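Local coordinates for glycosyl transferase family 8 (Streptococcus pneumoniae, PDB 5GVV), which transfers galactose from UDP-galactose to the terminal glucose of already glycosylated PsrP, the third step in O-glycosylation of this pneumococcal serine-rich repeat protein, at residues V139-G144 with I180-F185; N126-A131 with K151-E156; K277-N282 with A342-L347; V302-V307 with P323-Y328. All blocks are in the same frame, centred on the assembly; numbering follows the deposited sequence.

Interaction 1 (V139-G144 with I180-F185)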
# COMPACT_ATOMS: atom_id res chain seq x y z
N VAL A 139 23.68 -22.55 3.11
CA VAL A 139 23.95 -23.68 2.25
C VAL A 139 23.13 -23.56 0.96
O VAL A 139 22.00 -23.07 0.98
CB VAL A 139 23.66 -25.02 2.97
CG1 VAL A 139 22.19 -25.14 3.31
CG2 VAL A 139 24.14 -26.20 2.15
N GLY A 140 23.72 -23.97 -0.16
CA GLY A 140 23.04 -23.89 -1.44
C GLY A 140 22.80 -22.46 -1.88
O GLY A 140 23.47 -21.54 -1.42
N PHE A 141 21.83 -22.29 -2.78
CA PHE A 141 21.56 -20.98 -3.36
C PHE A 141 20.37 -20.27 -2.71
O PHE A 141 19.50 -20.91 -2.11
CB PHE A 141 21.32 -21.11 -4.86
CG PHE A 141 20.24 -22.08 -5.23
CD1 PHE A 141 18.91 -21.69 -5.24
CD2 PHE A 141 20.55 -23.38 -5.60
CE1 PHE A 141 17.90 -22.57 -5.59
CE2 PHE A 141 19.55 -24.28 -5.95
CZ PHE A 141 18.22 -23.87 -5.95
N ASN A 142 20.34 -18.94 -2.82
CA ASN A 142 19.17 -18.19 -2.40
C ASN A 142 18.12 -18.21 -3.50
O ASN A 142 18.44 -18.02 -4.68
CB ASN A 142 19.54 -16.75 -2.04
CG ASN A 142 18.33 -15.94 -1.61
OD1 ASN A 142 17.62 -15.38 -2.44
ND2 ASN A 142 18.10 -15.86 -0.30
N ALA A 143 16.86 -18.42 -3.13
CA ALA A 143 15.80 -18.65 -4.10
C ALA A 143 15.10 -17.38 -4.58
O ALA A 143 14.19 -17.45 -5.42
CB ALA A 143 14.77 -19.61 -3.53
N GLY A 144 15.53 -16.24 -4.06
CA GLY A 144 14.86 -14.98 -4.34
C GLY A 144 15.12 -14.41 -5.73
O GLY A 144 14.41 -13.50 -6.18
N ILE A 180 13.50 -26.76 -0.27
CA ILE A 180 12.94 -27.71 -1.22
C ILE A 180 13.63 -27.59 -2.58
O ILE A 180 13.97 -28.59 -3.21
CB ILE A 180 11.42 -27.50 -1.40
CG1 ILE A 180 10.69 -27.63 -0.06
CG2 ILE A 180 10.87 -28.48 -2.43
CD1 ILE A 180 10.97 -28.93 0.67
N LEU A 181 13.81 -26.35 -3.04
CA LEU A 181 14.44 -26.08 -4.33
C LEU A 181 15.89 -26.59 -4.38
O LEU A 181 16.32 -27.14 -5.39
CB LEU A 181 14.39 -24.58 -4.63
CG LEU A 181 13.05 -24.03 -5.10
CD1 LEU A 181 12.96 -22.54 -4.84
CD2 LEU A 181 12.84 -24.32 -6.57
N ASN A 182 16.63 -26.40 -3.29
CA ASN A 182 18.00 -26.89 -3.22
C ASN A 182 18.06 -28.41 -3.14
O ASN A 182 18.95 -29.04 -3.72
CB ASN A 182 18.72 -26.26 -2.03
CG ASN A 182 19.25 -24.88 -2.34
OD1 ASN A 182 20.38 -24.73 -2.79
ND2 ASN A 182 18.42 -23.86 -2.12
N MSE A 183 17.13 -28.99 -2.42
CA MSE A 183 17.12 -30.44 -2.29
C MSE A 183 16.72 -31.10 -3.58
O MSE A 183 17.03 -32.26 -3.72
CB MSE A 183 16.23 -30.82 -1.12
CG MSE A 183 15.49 -32.14 -1.25
SE MSE A 183 14.71 -32.61 0.42
CE MSE A 183 14.97 -30.95 1.43
N LEU A 184 16.03 -30.43 -4.48
CA LEU A 184 15.61 -31.02 -5.75
C LEU A 184 16.64 -30.82 -6.87
O LEU A 184 16.77 -31.66 -7.75
CB LEU A 184 14.26 -30.44 -6.19
CG LEU A 184 13.63 -31.04 -7.45
CD1 LEU A 184 13.16 -32.47 -7.22
CD2 LEU A 184 12.49 -30.18 -7.97
N PHE A 185 17.37 -29.71 -6.80
CA PHE A 185 18.12 -29.19 -7.95
C PHE A 185 19.64 -29.24 -7.88
O PHE A 185 20.30 -28.99 -8.89
CB PHE A 185 17.72 -27.74 -8.20
CG PHE A 185 16.49 -27.60 -9.03
CD1 PHE A 185 16.30 -28.38 -10.15
CD2 PHE A 185 15.52 -26.67 -8.69
CE1 PHE A 185 15.17 -28.24 -10.92
CE2 PHE A 185 14.38 -26.52 -9.45
CZ PHE A 185 14.21 -27.31 -10.57
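Beside the UDP site of the GT-A fold, the loop leading into strand 145-149 is clipped to helix 176-185 by the side-chain amide of Asn-182, which pairs with both backbone polar groups of Phe-141. Asn-182 OD1 accepts from Phe-141 N at 2.8 Å, the donor lying in the carbonyl plane on a lone pair. Its partner bond, Asn-182 ND2 to Phe-141 O, is longer at 3.1 Å but straight (162°), with the acceptor close to the amide plane. ND2 also donates to Gln-178 O, one turn back in the helix. The Phe-141 ring folds back over the same amide, its CG wedged between backbone N and carbonyl carbon (chi1 55°). Ring and amide slide past each other in opposite directions with planes 33° apart, and OD1 stands over the rim of one face, 3.1 Å from Phe-141 CD2. Gly-140, without a side chain, brings its CA to 3.1 Å from OD1. Apolar contact completes the join: Leu-181 CB meets Phe-141 CZ at 4.1 Å, the side chains crossing at about a right angle, and Leu-181 CD1 touches Ala-143 CB at 3.7 Å. The side chain of Ala-143 is about 7 Å from the bound UDP. Within the loop, Asn-142 OD1 accepts from Gly-144 N at 2.8 Å, an Asx turn just before strand 145-149. With acceptor facing donor and donor facing acceptor, the bonds strongly indicate which end of the Asn-182 amide is oxygen, and the amide satisfies a buried residue's backbone without bringing in a formal charge.

Interaction 2 (N126-A131 with K151-E156)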
# COMPACT_ATOMS: atom_id res chain seq x y z
N ASN A 126 21.46 -26.53 -17.47
CA ASN A 126 21.07 -26.24 -16.09
C ASN A 126 19.59 -25.86 -16.00
O ASN A 126 19.09 -25.12 -16.85
CB ASN A 126 21.93 -25.13 -15.50
CG ASN A 126 23.37 -25.57 -15.25
OD1 ASN A 126 24.32 -24.90 -15.64
ND2 ASN A 126 23.52 -26.71 -14.58
N TYR A 127 18.90 -26.38 -14.99
CA TYR A 127 17.49 -26.05 -14.76
C TYR A 127 17.32 -24.56 -14.43
O TYR A 127 16.26 -23.97 -14.69
CB TYR A 127 16.91 -26.88 -13.62
CG TYR A 127 16.73 -28.36 -13.90
CD1 TYR A 127 15.47 -28.88 -14.21
CD2 TYR A 127 17.80 -29.24 -13.83
CE1 TYR A 127 15.29 -30.23 -14.45
CE2 TYR A 127 17.63 -30.60 -14.07
CZ TYR A 127 16.38 -31.08 -14.38
OH TYR A 127 16.21 -32.42 -14.63
N LEU A 128 18.36 -23.97 -13.84
CA LEU A 128 18.30 -22.57 -13.44
C LEU A 128 19.68 -21.98 -13.15
O LEU A 128 20.69 -22.69 -13.14
CB LEU A 128 17.39 -22.40 -12.21
CG LEU A 128 17.80 -23.04 -10.88
CD1 LEU A 128 18.67 -22.11 -10.03
CD2 LEU A 128 16.58 -23.48 -10.09
N ALA A 129 19.70 -20.67 -12.90
CA ALA A 129 20.88 -19.98 -12.40
C ALA A 129 20.49 -19.22 -11.13
O ALA A 129 19.40 -18.65 -11.06
CB ALA A 129 21.43 -19.01 -13.44
N ALA A 130 21.38 -19.22 -10.14
CA ALA A 130 21.07 -18.56 -8.87
C ALA A 130 22.34 -18.15 -8.13
O ALA A 130 23.42 -18.69 -8.38
CB ALA A 130 20.23 -19.48 -7.99
N ALA A 131 22.21 -17.19 -7.22
CA ALA A 131 23.34 -16.77 -6.38
C ALA A 131 23.40 -17.62 -5.12
O ALA A 131 22.37 -18.14 -4.67
CB ALA A 131 23.22 -15.29 -6.01
N LYS A 151 11.31 -24.01 -20.14
CA LYS A 151 10.98 -25.14 -21.00
C LYS A 151 11.26 -26.46 -20.29
O LYS A 151 10.43 -27.37 -20.27
CB LYS A 151 11.76 -25.05 -22.31
CG LYS A 151 11.38 -26.12 -23.34
CD LYS A 151 12.35 -26.11 -24.52
CE LYS A 151 12.63 -27.52 -25.03
NZ LYS A 151 13.74 -27.56 -26.03
N LYS A 152 12.45 -26.55 -19.68
CA LYS A 152 12.86 -27.73 -18.93
C LYS A 152 11.95 -28.00 -17.73
O LYS A 152 11.61 -29.15 -17.44
CB LYS A 152 14.30 -27.57 -18.45
CG LYS A 152 15.37 -27.91 -19.48
CD LYS A 152 16.02 -29.24 -19.17
CE LYS A 152 16.39 -29.34 -17.69
NZ LYS A 152 17.06 -30.63 -17.35
N TRP A 153 11.57 -26.93 -17.04
CA TRP A 153 10.62 -27.01 -15.92
C TRP A 153 9.28 -27.59 -16.37
O TRP A 153 8.60 -28.27 -15.59
CB TRP A 153 10.41 -25.62 -15.31
CG TRP A 153 11.54 -25.16 -14.43
CD1 TRP A 153 12.87 -25.18 -14.73
CD2 TRP A 153 11.43 -24.58 -13.13
NE1 TRP A 153 13.60 -24.67 -13.68
CE2 TRP A 153 12.73 -24.29 -12.68
CE3 TRP A 153 10.36 -24.29 -12.28
CZ2 TRP A 153 12.99 -23.72 -11.43
CZ3 TRP A 153 10.61 -23.73 -11.04
CH2 TRP A 153 11.92 -23.45 -10.63
N GLY A 154 8.91 -27.32 -17.62
CA GLY A 154 7.67 -27.84 -18.17
C GLY A 154 7.72 -29.33 -18.43
O GLY A 154 6.81 -30.07 -18.03
N SER A 155 8.78 -29.78 -19.09
CA SER A 155 8.91 -31.18 -19.50
C SER A 155 9.28 -32.12 -18.37
O SER A 155 8.82 -33.27 -18.33
CB SER A 155 9.91 -31.31 -20.65
OG SER A 155 10.71 -30.15 -20.77
N GLU A 156 10.11 -31.65 -17.44
CA GLU A 156 10.54 -32.48 -16.33
C GLU A 156 9.49 -32.50 -15.22
O GLU A 156 9.70 -33.10 -14.17
CB GLU A 156 11.88 -31.98 -15.78
CG GLU A 156 12.83 -33.07 -15.31
CD GLU A 156 13.34 -33.92 -16.45
OE1 GLU A 156 14.08 -33.39 -17.31
OE2 GLU A 156 12.99 -35.12 -16.50
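Lys-152 lays the end of its side chain over one face of the Tyr-127 ring in a cation-pi contact, with NZ 3.4 Å from the ring centroid and 24° off the normal. NZ is displaced toward the phenol end, coming within 3.1 Å of Tyr-127 CZ. The methylene before it adds a CH-pi contact, Lys-152 CE standing 3.6 Å from the centroid and closer to the normal. The lysine chain is bent at chi2 and again at chi3, which places CE, and it crosses the tyrosine side chain at about a right angle; the ammonium and the hydroxyl of Tyr-127 are near each other but badly angled for a hydrogen bond.

The hydrogen bond across the contact runs from Trp-153 NE1 to Tyr-127 O at 2.9 Å, bent to 145°, the donor standing above the carbonyl plane. It ties helix 150-155 to the entry of strand 128-131, in the part of the GT-A sheet where strand 145-149 pairs antiparallel with that strand and then passes directly into the helix. Lys-152 N is held by Asn-149 OD1 at this junction.

Apolar and edge contacts lie around these. Leu-128 CD2 meets the indole at its edge, in plane, 3.8 Å from Trp-153 CZ2. On the tyrosine, the aliphatic part of Glu-156 comes to the ring edge, its CG 3.5 Å from Tyr-127 OH, with the carboxylate plane turned 65° from the ring. Ile-158 packs against both Tyr-127 and Trp-153.

Interaction 3 (K277-N282 with A342-L347)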
# COMPACT_ATOMS: atom_id res chain seq x y z
N LYS A 277 -16.94 -0.56 -25.46
CA LYS A 277 -17.92 -0.18 -26.47
C LYS A 277 -19.31 -0.69 -26.11
O LYS A 277 -20.30 -0.35 -26.76
CB LYS A 277 -17.50 -0.71 -27.85
CG LYS A 277 -16.16 -0.17 -28.33
CD LYS A 277 -16.10 1.35 -28.20
CE LYS A 277 -17.10 2.03 -29.12
NZ LYS A 277 -17.97 3.00 -28.39
N LEU A 278 -19.38 -1.50 -25.06
CA LEU A 278 -20.64 -2.11 -24.65
C LEU A 278 -20.54 -2.63 -23.22
O LEU A 278 -19.45 -3.03 -22.78
CB LEU A 278 -21.01 -3.27 -25.58
CG LEU A 278 -22.47 -3.73 -25.60
CD1 LEU A 278 -23.34 -2.78 -26.42
CD2 LEU A 278 -22.60 -5.14 -26.13
N GLN A 279 -21.66 -2.61 -22.51
CA GLN A 279 -21.72 -3.13 -21.14
C GLN A 279 -22.76 -4.25 -21.04
O GLN A 279 -23.94 -4.04 -21.31
CB GLN A 279 -22.08 -1.99 -20.16
CG GLN A 279 -21.12 -0.79 -20.22
CD GLN A 279 -19.85 -0.99 -19.41
OE1 GLN A 279 -19.80 -1.79 -18.48
NE2 GLN A 279 -18.80 -0.24 -19.76
N CYS A 280 -22.31 -5.44 -20.66
CA CYS A 280 -23.20 -6.60 -20.58
C CYS A 280 -23.37 -7.07 -19.14
O CYS A 280 -22.47 -6.91 -18.31
CB CYS A 280 -22.65 -7.75 -21.43
SG CYS A 280 -22.73 -7.45 -23.21
N VAL A 281 -24.54 -7.64 -18.84
CA VAL A 281 -24.82 -8.08 -17.49
C VAL A 281 -25.51 -9.44 -17.46
O VAL A 281 -26.32 -9.77 -18.34
CB VAL A 281 -25.66 -7.01 -16.72
CG1 VAL A 281 -27.00 -6.81 -17.40
CG2 VAL A 281 -25.85 -7.40 -15.27
N ASN A 282 -25.16 -10.24 -16.46
CA ASN A 282 -25.87 -11.48 -16.18
C ASN A 282 -25.97 -11.68 -14.68
O ASN A 282 -25.06 -11.31 -13.94
CB ASN A 282 -25.18 -12.68 -16.82
CG ASN A 282 -25.76 -14.01 -16.34
OD1 ASN A 282 -25.18 -14.68 -15.49
ND2 ASN A 282 -26.93 -14.38 -16.87
N ALA A 342 -27.60 0.49 -15.91
CA ALA A 342 -26.35 0.97 -16.49
C ALA A 342 -25.84 0.13 -17.67
O ALA A 342 -24.89 0.53 -18.35
CB ALA A 342 -25.28 1.06 -15.42
N SER A 343 -26.47 -1.01 -17.92
CA SER A 343 -25.98 -1.91 -18.97
C SER A 343 -26.67 -1.69 -20.31
O SER A 343 -27.72 -1.04 -20.38
CB SER A 343 -26.13 -3.37 -18.53
OG SER A 343 -25.43 -3.59 -17.32
N ASP A 344 -26.07 -2.22 -21.38
CA ASP A 344 -26.60 -2.08 -22.73
C ASP A 344 -27.33 -3.34 -23.17
O ASP A 344 -28.19 -3.29 -24.06
CB ASP A 344 -25.46 -1.83 -23.72
CG ASP A 344 -24.75 -0.52 -23.50
OD1 ASP A 344 -25.43 0.53 -23.49
OD2 ASP A 344 -23.51 -0.53 -23.34
N LEU A 345 -26.99 -4.46 -22.54
CA LEU A 345 -27.46 -5.75 -23.03
C LEU A 345 -27.43 -6.82 -21.94
O LEU A 345 -26.40 -7.00 -21.29
CB LEU A 345 -26.58 -6.20 -24.21
CG LEU A 345 -26.83 -7.61 -24.74
CD1 LEU A 345 -28.21 -7.69 -25.36
CD2 LEU A 345 -25.78 -7.97 -25.76
N TYR A 346 -28.55 -7.51 -21.74
CA TYR A 346 -28.58 -8.61 -20.78
C TYR A 346 -28.21 -9.92 -21.46
O TYR A 346 -28.73 -10.23 -22.54
CB TYR A 346 -29.96 -8.72 -20.11
CG TYR A 346 -29.92 -9.63 -18.90
CD1 TYR A 346 -30.08 -11.01 -19.03
CD2 TYR A 346 -29.70 -9.12 -17.63
CE1 TYR A 346 -30.03 -11.85 -17.93
CE2 TYR A 346 -29.64 -9.95 -16.52
CZ TYR A 346 -29.81 -11.31 -16.68
OH TYR A 346 -29.75 -12.14 -15.58
N LEU A 347 -27.31 -10.68 -20.84
CA LEU A 347 -26.94 -12.00 -21.35
C LEU A 347 -27.50 -13.09 -20.44
O LEU A 347 -27.01 -13.30 -19.32
CB LEU A 347 -25.41 -12.15 -21.43
CG LEU A 347 -24.63 -11.15 -22.29
CD1 LEU A 347 -23.14 -11.46 -22.27
CD2 LEU A 347 -25.15 -11.13 -23.70
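Asp-344 CG lies anti to its own carbonyl carbon (chi1 -65°), which sets CG on the Gln-279 side, and Tyr-346 CG lies anti to its backbone N (chi1 -167°), which places the root of the ring beside Val-281 O. The two segments form the central pair of a six-stranded parallel sheet with the 321456 strand order of a Rossmann-like fold: strands 278-283 and 345-348 adjoin where the chain, having built one half of the sheet, crosses over to begin the other. The pairing begins at Asp-344. Its OD2 accepts from Gln-279 N at 2.9 Å, on the anti side of the carboxylate, while Gln-279 O takes Asp-344 N at 2.8 Å and, weakly, Leu-345 N. Regular parallel bonds follow, Val-281 N to Leu-345 O at 3.1 Å and Leu-347 N to Val-281 O at 2.8 Å. Val-281 O also lies over one face of the Tyr-346 ring, offset toward the rim, and Val-281 CG1 touches Tyr-346 CD2 at 3.6 Å. On the other side of the sheet, Cys-280 packs against two leucines of the neighbouring strand, SG 4.0 Å from Leu-345 CD2 and CB against Leu-347 CD1. Several polar ends look past this pair: Gln-279 OE1 bonds His-305 NE2, Ser-343 OG bonds Ile-339 O, and Tyr-346 OH is held by Leu-283 N. At the far end Asn-282 ND2, which also bonds Asn-350 OD1, reaches Leu-347 O at 2.7 Å, in that carbonyl's plane.

Interaction 4 (V302-V307 with P323-Y328)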
# COMPACT_ATOMS: atom_id res chain seq x y z
N VAL A 302 -15.86 -5.43 -24.65
CA VAL A 302 -17.10 -5.52 -23.89
C VAL A 302 -16.76 -5.69 -22.41
O VAL A 302 -15.90 -6.50 -22.06
CB VAL A 302 -17.96 -6.71 -24.34
CG1 VAL A 302 -19.20 -6.82 -23.49
CG2 VAL A 302 -18.33 -6.58 -25.79
N HIS A 303 -17.42 -4.91 -21.56
CA HIS A 303 -17.28 -5.06 -20.12
C HIS A 303 -18.43 -5.92 -19.60
O HIS A 303 -19.60 -5.50 -19.63
CB HIS A 303 -17.28 -3.69 -19.44
CG HIS A 303 -16.94 -3.72 -17.98
ND1 HIS A 303 -16.79 -2.57 -17.23
CD2 HIS A 303 -16.71 -4.75 -17.14
CE1 HIS A 303 -16.49 -2.90 -15.98
NE2 HIS A 303 -16.45 -4.22 -15.90
N PHE A 304 -18.10 -7.12 -19.14
CA PHE A 304 -19.11 -8.04 -18.62
C PHE A 304 -19.27 -7.86 -17.13
O PHE A 304 -18.28 -7.77 -16.39
CB PHE A 304 -18.72 -9.49 -18.89
CG PHE A 304 -18.51 -9.81 -20.34
CD1 PHE A 304 -19.53 -10.38 -21.09
CD2 PHE A 304 -17.28 -9.59 -20.95
CE1 PHE A 304 -19.34 -10.70 -22.43
CE2 PHE A 304 -17.08 -9.90 -22.29
CZ PHE A 304 -18.11 -10.46 -23.03
N HIS A 305 -20.51 -7.81 -16.67
CA HIS A 305 -20.79 -7.74 -15.24
C HIS A 305 -21.53 -9.00 -14.84
O HIS A 305 -22.66 -9.24 -15.30
CB HIS A 305 -21.61 -6.49 -14.91
CG HIS A 305 -21.00 -5.22 -15.41
ND1 HIS A 305 -20.31 -4.35 -14.59
CD2 HIS A 305 -20.97 -4.67 -16.65
CE1 HIS A 305 -19.88 -3.33 -15.30
NE2 HIS A 305 -20.27 -3.49 -16.55
N ILE A 306 -20.91 -9.82 -14.00
CA ILE A 306 -21.54 -11.06 -13.54
C ILE A 306 -21.89 -10.92 -12.07
O ILE A 306 -21.00 -10.78 -11.22
CB ILE A 306 -20.62 -12.28 -13.75
CG1 ILE A 306 -20.10 -12.32 -15.19
CG2 ILE A 306 -21.38 -13.57 -13.43
CD1 ILE A 306 -21.21 -12.31 -16.24
N VAL A 307 -23.19 -10.96 -11.77
CA VAL A 307 -23.68 -10.68 -10.42
C VAL A 307 -24.24 -11.96 -9.81
O VAL A 307 -24.81 -12.79 -10.51
CB VAL A 307 -24.78 -9.60 -10.48
CG1 VAL A 307 -25.22 -9.19 -9.08
CG2 VAL A 307 -24.27 -8.38 -11.24
N PRO A 323 -9.32 -8.48 -17.94
CA PRO A 323 -9.42 -7.05 -17.65
C PRO A 323 -10.83 -6.52 -17.92
O PRO A 323 -11.13 -5.39 -17.53
CB PRO A 323 -8.44 -6.43 -18.65
CG PRO A 323 -8.43 -7.38 -19.81
CD PRO A 323 -8.60 -8.75 -19.20
N ASN A 324 -11.68 -7.33 -18.55
CA ASN A 324 -13.01 -6.86 -18.93
C ASN A 324 -14.19 -7.59 -18.27
O ASN A 324 -15.33 -7.49 -18.74
CB ASN A 324 -13.16 -6.90 -20.46
CG ASN A 324 -13.00 -8.29 -21.03
OD1 ASN A 324 -12.18 -9.08 -20.56
ND2 ASN A 324 -13.78 -8.60 -22.06
N VAL A 325 -13.93 -8.33 -17.19
CA VAL A 325 -15.02 -8.97 -16.46
C VAL A 325 -15.05 -8.46 -15.03
O VAL A 325 -14.03 -8.51 -14.32
CB VAL A 325 -14.87 -10.51 -16.42
CG1 VAL A 325 -16.05 -11.13 -15.67
CG2 VAL A 325 -14.77 -11.08 -17.83
N THR A 326 -16.20 -7.96 -14.61
CA THR A 326 -16.39 -7.62 -13.20
C THR A 326 -17.37 -8.60 -12.58
O THR A 326 -18.44 -8.87 -13.13
CB THR A 326 -16.81 -6.17 -12.99
OG1 THR A 326 -15.79 -5.31 -13.52
CG2 THR A 326 -16.97 -5.86 -11.50
N VAL A 327 -16.97 -9.14 -11.43
CA VAL A 327 -17.65 -10.22 -10.74
C VAL A 327 -18.12 -9.70 -9.38
O VAL A 327 -17.33 -9.10 -8.63
CB VAL A 327 -16.65 -11.39 -10.62
CG1 VAL A 327 -16.67 -12.02 -9.25
CG2 VAL A 327 -16.87 -12.41 -11.73
N TYR A 328 -19.40 -9.88 -9.06
CA TYR A 328 -19.97 -9.29 -7.84
C TYR A 328 -20.59 -10.34 -6.92
O TYR A 328 -21.82 -10.45 -6.85
CB TYR A 328 -21.07 -8.29 -8.18
CG TYR A 328 -20.72 -7.18 -9.14
CD1 TYR A 328 -20.76 -7.38 -10.52
CD2 TYR A 328 -20.39 -5.91 -8.68
CE1 TYR A 328 -20.47 -6.37 -11.40
CE2 TYR A 328 -20.08 -4.88 -9.56
CZ TYR A 328 -20.13 -5.12 -10.92
OH TYR A 328 -19.84 -4.11 -11.81
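Thr-326 OG1 meets the His-303 ring at its edge, 2.7 Å from NE2, while one face of that ring carries His-305 CE1 of the same strand over its centre. His-303 CG is anti to its backbone N (chi1 -172°), which starts the ring toward Thr-326. The His-305 ring has Tyr-328 at its own edge: Tyr-328 OH and His-305 ND1 share a hydrogen bond of 2.8 Å, and the two rings, side by side and pointing the same way, meet rim to rim with planes 19° apart. Both bonds bridge neighbouring strands of a parallel beta-alpha-beta unit, 302-307 and 325-328, linked through helix 314-317 at one margin of the Rossmann-like sheet. His-305 NE2 is taken by Gln-279 OE1, so the imidazole is gripped at both nitrogens. Tyr-328 CD1 packs on Val-307 CG2 at 3.7 Å. Apolar contacts on the sheet's other side join Phe-304 CD2 to Val-325 CG2 at 4.3 Å and Ile-306 CG1 to Val-325 CG1, under helix 292-298. Val-327 and Tyr-328 also pack on Phe-238 and Ser-239 of the second subunit. Backbone bonds run regularly from Phe-304 N to Tyr-328 N. Asn-324 begins the pairing; its ND2, at the edge of the Phe-304 ring, donates to Val-302 O at 3.0 Å.

The contacts fall into two groups on opposite sides of the chain's centre. Interactions 1 and 2, centres 12 Å apart, lie in the GT-A part: Asn-142 N probably hydrogen-bonds Ala-131 O (2.9 Å), and Phe-185 of interaction 1 packs on Tyr-127 and Leu-128 of interaction 2. Interaction 1 is the nearer to the active site: the Ala-143 side chain is about 7 Å from UDP and about 8 Å from the manganese ion, the Trp-153 side chain of interaction 2 about 14 Å from UDP. Interactions 3 and 4, centres 9 Å apart, share the C-terminal parallel sheet, where Cys-280 O probably hydrogen-bonds His-305 N (2.7 Å). The centres of interactions 1 and 3 are 50 Å apart.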